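Local coordinates for molybdopterin biosynthesis protein MoaB (Sulfolobus tokodaii, PDB 3IWT) that probably takes part in molybdenum cofactor biosynthesis, as a MogA/MoaB-family protein with a probable molybdopterin-binding domain, at residues V62-T74 against P95-F107. Numbering follows the deposited sequence. Where two conformers were deposited one is given.
Sequences VPDDKIKILKAFT and PTDITVETIRKLF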
loop_
_atom_site.group_PDB
_atom_site.type_symbol
_atom_site.label_atom_id
_atom_site.label_comp_id
_atom_site.label_asym_id
_atom_site.label_seq_id
_atom_site.Cartn_x
_atom_site.Cartn_y
_atom_site.Cartn_z
ATOM N N VAL A 62 2.966 0.890 29.505
ATOM C CA VAL A 62 4.142 0.600 28.678
ATOM C C VAL A 62 4.754 1.917 28.183
ATOM O O VAL A 62 4.048 2.929 28.107
ATOM C CB VAL A 62 3.792 -0.341 27.492
ATOM C CG1 VAL A 62 3.418 -1.764 28.013
ATOM C CG2 VAL A 62 2.691 0.239 26.587
ATOM N N PRO A 63 6.049 1.908 27.825
ATOM C CA PRO A 63 6.674 3.079 27.223
ATOM C C PRO A 63 6.461 3.121 25.694
ATOM O O PRO A 63 5.820 2.214 25.132
ATOM C CB PRO A 63 8.148 2.859 27.549
ATOM C CG PRO A 63 8.324 1.414 27.416
ATOM C CD PRO A 63 7.009 0.789 27.900
ATOM N N ASP A 64 7.027 4.132 25.031
ATOM C CA ASP A 64 7.015 4.241 23.564
ATOM C C ASP A 64 8.031 3.289 22.924
ATOM O O ASP A 64 9.027 3.712 22.333
ATOM C CB ASP A 64 7.354 5.675 23.110
ATOM C CG ASP A 64 6.341 6.699 23.560
ATOM O OD1 ASP A 64 5.125 6.420 23.537
ATOM O OD2 ASP A 64 6.782 7.817 23.905
ATOM N N ASP A 65 7.755 1.999 23.015
ATOM C CA ASP A 65 8.657 0.966 22.507
ATOM C C ASP A 65 7.794 -0.014 21.747
ATOM O O ASP A 65 6.785 -0.493 22.299
ATOM C CB ASP A 65 9.378 0.268 23.654
ATOM C CG ASP A 65 10.214 -0.917 23.175
ATOM O OD1 ASP A 65 11.313 -0.704 22.678
ATOM O OD2 ASP A 65 9.758 -2.060 23.257
ATOM N N LYS A 66 8.169 -0.286 20.492
ATOM C CA LYS A 66 7.335 -1.069 19.568
ATOM C C LYS A 66 6.976 -2.430 20.165
ATOM O O LYS A 66 5.816 -2.808 20.210
ATOM C CB LYS A 66 8.045 -1.220 18.207
ATOM C CG LYS A 66 7.353 -2.154 17.220
ATOM C CD LYS A 66 7.918 -2.098 15.801
ATOM C CE LYS A 66 7.222 -3.139 14.906
ATOM N NZ LYS A 66 7.629 -3.042 13.471
ATOM N N ILE A 67 7.991 -3.169 20.599
ATOM C CA ILE A 67 7.794 -4.525 21.128
ATOM C C ILE A 67 6.933 -4.516 22.375
ATOM O O ILE A 67 6.033 -5.344 22.516
ATOM C CB ILE A 67 9.133 -5.244 21.441
ATOM C CG1 ILE A 67 9.970 -5.424 20.173
ATOM C CG2 ILE A 67 8.880 -6.614 22.075
ATOM C CD1 ILE A 67 9.316 -6.258 19.132
ATOM N N LYS A 68 7.203 -3.585 23.290
ATOM C CA LYS A 68 6.408 -3.478 24.512
ATOM C C LYS A 68 4.946 -3.116 24.252
ATOM O O LYS A 68 4.053 -3.597 24.936
ATOM C CB LYS A 68 7.059 -2.516 25.509
ATOM C CG LYS A 68 8.346 -3.092 26.136
ATOM C CD LYS A 68 8.929 -2.107 27.109
ATOM C CE LYS A 68 9.877 -2.719 28.085
ATOM N NZ LYS A 68 10.976 -3.443 27.496
ATOM N N ILE A 69 4.712 -2.292 23.236
ATOM C CA ILE A 69 3.365 -1.882 22.871
ATOM C C ILE A 69 2.639 -3.062 22.220
ATOM O O ILE A 69 1.498 -3.372 22.586
ATOM C CB ILE A 69 3.393 -0.666 21.911
ATOM C CG1 ILE A 69 3.747 0.632 22.652
ATOM C CG2 ILE A 69 2.049 -0.507 21.189
ATOM C CD1 ILE A 69 4.048 1.809 21.660
ATOM N N LEU A 70 3.321 -3.777 21.320
ATOM C CA LEU A 70 2.737 -4.989 20.736
ATOM C C LEU A 70 2.357 -6.023 21.804
ATOM O O LEU A 70 1.260 -6.571 21.778
ATOM C CB LEU A 70 3.693 -5.635 19.720
ATOM C CG LEU A 70 4.004 -4.916 18.406
ATOM C CD1 LEU A 70 5.214 -5.594 17.671
ATOM C CD2 LEU A 70 2.733 -4.855 17.518
ATOM N N LYS A 71 3.258 -6.282 22.746
ATOM C CA LYS A 71 2.986 -7.235 23.819
ATOM C C LYS A 71 1.790 -6.811 24.685
ATOM O O LYS A 71 0.976 -7.650 25.046
ATOM C CB LYS A 71 4.192 -7.407 24.727
ATOM C CG LYS A 71 3.939 -8.470 25.764
ATOM C CD LYS A 71 4.847 -8.367 26.965
ATOM C CE LYS A 71 4.401 -9.365 28.111
ATOM N NZ LYS A 71 3.855 -10.656 27.574
ATOM N N ALA A 72 1.687 -5.526 25.019
ATOM C CA ALA A 72 0.522 -5.014 25.782
ATOM C C ALA A 72 -0.795 -5.277 25.034
ATOM O O ALA A 72 -1.756 -5.746 25.607
ATOM C CB ALA A 72 0.671 -3.516 26.094
ATOM N N PHE A 73 -0.814 -5.029 23.731
ATOM C CA PHE A 73 -2.010 -5.288 22.934
ATOM C C PHE A 73 -2.342 -6.760 22.732
ATOM O O PHE A 73 -3.506 -7.132 22.834
ATOM C CB PHE A 73 -1.944 -4.541 21.590
ATOM C CG PHE A 73 -2.360 -3.088 21.693
ATOM C CD1 PHE A 73 -1.452 -2.117 22.082
ATOM C CD2 PHE A 73 -3.657 -2.689 21.387
ATOM C CE1 PHE A 73 -1.836 -0.760 22.187
ATOM C CE2 PHE A 73 -4.033 -1.335 21.467
ATOM C CZ PHE A 73 -3.111 -0.379 21.870
ATOM N N THR A 74 -1.341 -7.585 22.439
ATOM C CA THR A 74 -1.580 -9.032 22.274
ATOM C C THR A 74 -2.018 -9.703 23.575
ATOM O O THR A 74 -2.871 -10.596 23.551
ATOM C CB THR A 74 -0.375 -9.780 21.610
ATOM O OG1 THR A 74 0.823 -9.613 22.389
ATOM C CG2 THR A 74 -0.175 -9.260 20.224
ATOM N N PRO A 95 8.684 12.724 17.715
ATOM C CA PRO A 95 9.530 11.722 17.121
ATOM C C PRO A 95 9.336 10.354 17.767
ATOM O O PRO A 95 9.470 9.339 17.097
ATOM C CB PRO A 95 10.939 12.257 17.391
ATOM C CG PRO A 95 10.778 13.680 17.474
ATOM C CD PRO A 95 9.453 13.916 18.112
ATOM N N THR A 96 8.927 10.332 19.038
ATOM C CA THR A 96 8.805 9.070 19.767
ATOM C C THR A 96 7.386 8.501 19.794
ATOM O O THR A 96 7.191 7.423 20.331
ATOM C CB THR A 96 9.369 9.225 21.190
ATOM O OG1 THR A 96 8.811 10.388 21.816
ATOM C CG2 THR A 96 10.875 9.355 21.133
ATOM N N ASP A 97 6.414 9.222 19.220
ATOM C CA ASP A 97 5.030 8.733 19.075
ATOM C C ASP A 97 4.933 7.654 17.977
ATOM O O ASP A 97 5.041 7.971 16.772
ATOM C CB ASP A 97 4.076 9.865 18.710
ATOM C CG ASP A 97 3.760 10.791 19.880
ATOM O OD1 ASP A 97 4.145 10.514 21.031
ATOM O OD2 ASP A 97 3.146 11.842 19.598
ATOM N N ILE A 98 4.702 6.401 18.388
ATOM C CA ILE A 98 4.681 5.264 17.460
ATOM C C ILE A 98 3.451 4.323 17.617
ATOM O O ILE A 98 3.379 3.265 16.988
ATOM C CB ILE A 98 5.989 4.438 17.576
ATOM C CG1 ILE A 98 6.137 3.810 18.976
ATOM C CG2 ILE A 98 7.231 5.263 17.204
ATOM C CD1 ILE A 98 7.135 2.640 18.960
ATOM N N THR A 99 2.472 4.730 18.406
ATOM C CA THR A 99 1.340 3.863 18.737
ATOM C C THR A 99 0.536 3.470 17.487
ATOM O O THR A 99 0.257 2.285 17.256
ATOM C CB THR A 99 0.403 4.556 19.733
ATOM O OG1 THR A 99 1.105 4.863 20.951
ATOM C CG2 THR A 99 -0.821 3.674 20.043
ATOM N N VAL A 100 0.210 4.459 16.660
ATOM C CA VAL A 100 -0.607 4.244 15.451
ATOM C C VAL A 100 0.135 3.409 14.413
ATOM O O VAL A 100 -0.419 2.497 13.828
ATOM C CB VAL A 100 -1.108 5.591 14.847
ATOM C CG1 VAL A 100 -1.886 5.355 13.559
ATOM C CG2 VAL A 100 -1.989 6.324 15.897
ATOM N N GLU A 101 1.405 3.706 14.229
ATOM C CA GLU A 101 2.229 3.017 13.273
ATOM C C GLU A 101 2.478 1.575 13.709
ATOM O O GLU A 101 2.707 0.686 12.882
ATOM C CB GLU A 101 3.563 3.734 13.137
ATOM C CG GLU A 101 3.476 5.126 12.527
ATOM C CD GLU A 101 2.774 6.156 13.407
ATOM O OE1 GLU A 101 2.922 6.144 14.675
ATOM O OE2 GLU A 101 2.052 6.992 12.801
ATOM N N THR A 102 2.451 1.333 15.017
ATOM C CA THR A 102 2.637 0.007 15.551
ATOM C C THR A 102 1.339 -0.837 15.455
ATOM O O THR A 102 1.379 -1.995 15.027
ATOM C CB THR A 102 3.134 0.071 17.017
ATOM O OG1 THR A 102 4.374 0.780 17.049
ATOM C CG2 THR A 102 3.303 -1.324 17.599
ATOM N N ILE A 103 0.205 -0.276 15.872
ATOM C CA ILE A 103 -1.014 -1.068 16.034
ATOM C C ILE A 103 -1.972 -1.055 14.855
ATOM O O ILE A 103 -2.648 -2.055 14.583
ATOM C CB ILE A 103 -1.745 -0.669 17.356
ATOM C CG1 ILE A 103 -0.804 -0.927 18.540
ATOM C CG2 ILE A 103 -3.110 -1.376 17.515
ATOM C CD1 ILE A 103 -0.352 -2.376 18.739
ATOM N N ARG A 104 -2.048 0.074 14.146
ATOM C CA ARG A 104 -3.062 0.234 13.117
ATOM C C ARG A 104 -2.933 -0.822 12.050
ATOM O O ARG A 104 -3.929 -1.275 11.490
ATOM C CB ARG A 104 -3.022 1.669 12.510
ATOM C CG ARG A 104 -4.137 1.955 11.528
ATOM C CD ARG A 104 -4.195 3.444 11.222
ATOM N NE ARG A 104 -2.947 3.851 10.619
ATOM C CZ ARG A 104 -2.661 5.128 10.333
ATOM N NH1 ARG A 104 -3.524 6.074 10.603
ATOM N NH2 ARG A 104 -1.517 5.429 9.776
ATOM N N LYS A 105 -1.704 -1.272 11.822
ATOM C CA LYS A 105 -1.400 -2.291 10.857
ATOM C C LYS A 105 -2.052 -3.628 11.162
ATOM O O LYS A 105 -2.313 -4.411 10.226
ATOM C CB LYS A 105 0.136 -2.526 10.779
ATOM C CG LYS A 105 0.799 -1.606 9.856
ATOM C CD LYS A 105 2.283 -1.862 9.753
ATOM C CE LYS A 105 3.090 -0.608 10.136
ATOM N NZ LYS A 105 4.363 -1.047 10.892
ATOM N N LEU A 106 -2.292 -3.883 12.447
ATOM C CA LEU A 106 -2.828 -5.142 12.922
ATOM C C LEU A 106 -4.345 -5.293 12.796
ATOM O O LEU A 106 -4.893 -6.387 12.995
ATOM C CB LEU A 106 -2.448 -5.345 14.374
ATOM C CG LEU A 106 -0.953 -5.145 14.690
ATOM C CD1 LEU A 106 -0.790 -5.565 16.146
ATOM C CD2 LEU A 106 -0.007 -5.888 13.780
ATOM N N PHE A 107 -5.025 -4.200 12.505
ATOM C CA PHE A 107 -6.473 -4.219 12.390
ATOM C C PHE A 107 -6.884 -5.166 11.270
ATOM O O PHE A 107 -6.284 -5.160 10.190
ATOM C CB PHE A 107 -7.025 -2.796 12.121
ATOM C CG PHE A 107 -6.802 -1.800 13.241
ATOM C CD1 PHE A 107 -6.645 -2.198 14.555
ATOM C CD2 PHE A 107 -6.825 -0.418 12.971
ATOM C CE1 PHE A 107 -6.478 -1.269 15.593
ATOM C CE2 PHE A 107 -6.675 0.537 14.028
ATOM C CZ PHE A 107 -6.494 0.091 15.326
HETATM O O HOH W 1 4.045 5.597 21.104
HETATM O O HOH W 2 6.114 10.106 22.560
HETATM O O HOH W 3 9.430 5.729 20.374
#
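One face of the Phe-73 ring is covered by Ile-103, whose CG1 makes a CH-pi contact 3.9 Å from the ring centroid and 15° off the normal. Ile-103 CD1 lies 3.5 Å from Phe-73 CD1, and its CG2 nearer the CD2-CE2 side; in the plane, the ring edge meets the carbonyl oxygen of Ile-69. Replacing Phe-73 with an alanine would probably strip Ile-103 of the flat surface it rests on and leave a gap between it and helix 66-74, over the sheet.

With CG2 anti to the backbone N (OG1 chi1 -60°), the methyl of Thr-102 lies against Ile-69 and the end of Leu-70, CG2 standing 3.6 Å from Leu-70 CD2. The same rotation lets OG1 donate to Ile-98 O at 2.7 Å from above the carbonyl plane, an oxygen that Thr-102 N also grips. Leu-70 CD2 reaches Leu-106 CD1, and CD1 of Ile-98 abuts the first turn at Lys-66 N, 3.5 Å away.

No direct hydrogen bond joins the segments; waters bridge the loop end. One donates to Asp-64 OD1 (2.8 Å) and to Thr-99 OG1, itself also hydrogen-bonded to Gly-89 O, while accepting from Ile-98 N; a second ties Asp-64 OD2 to Asp-97 OD1 and Thr-96 OG1, which is also hydrogen-bonded to Ser-94 OG; a third links the carbonyl oxygens of Asp-64 and Thr-96.

Lys-66 NZ forms a salt bridge with Asp-108 and a hydrogen bond with Leu-106 O, both of a second subunit. The axes of segments 66-74 and 99-103 approach to 9.9 Å and cross at -61°, both helices lying on the same face of the mixed sheet, consistent with the alpha/beta fold of the MogA/MoaB family: Phe-73 packs on strands 17-23, 84-88 and 145-150, and Ile-103 on Leu-149.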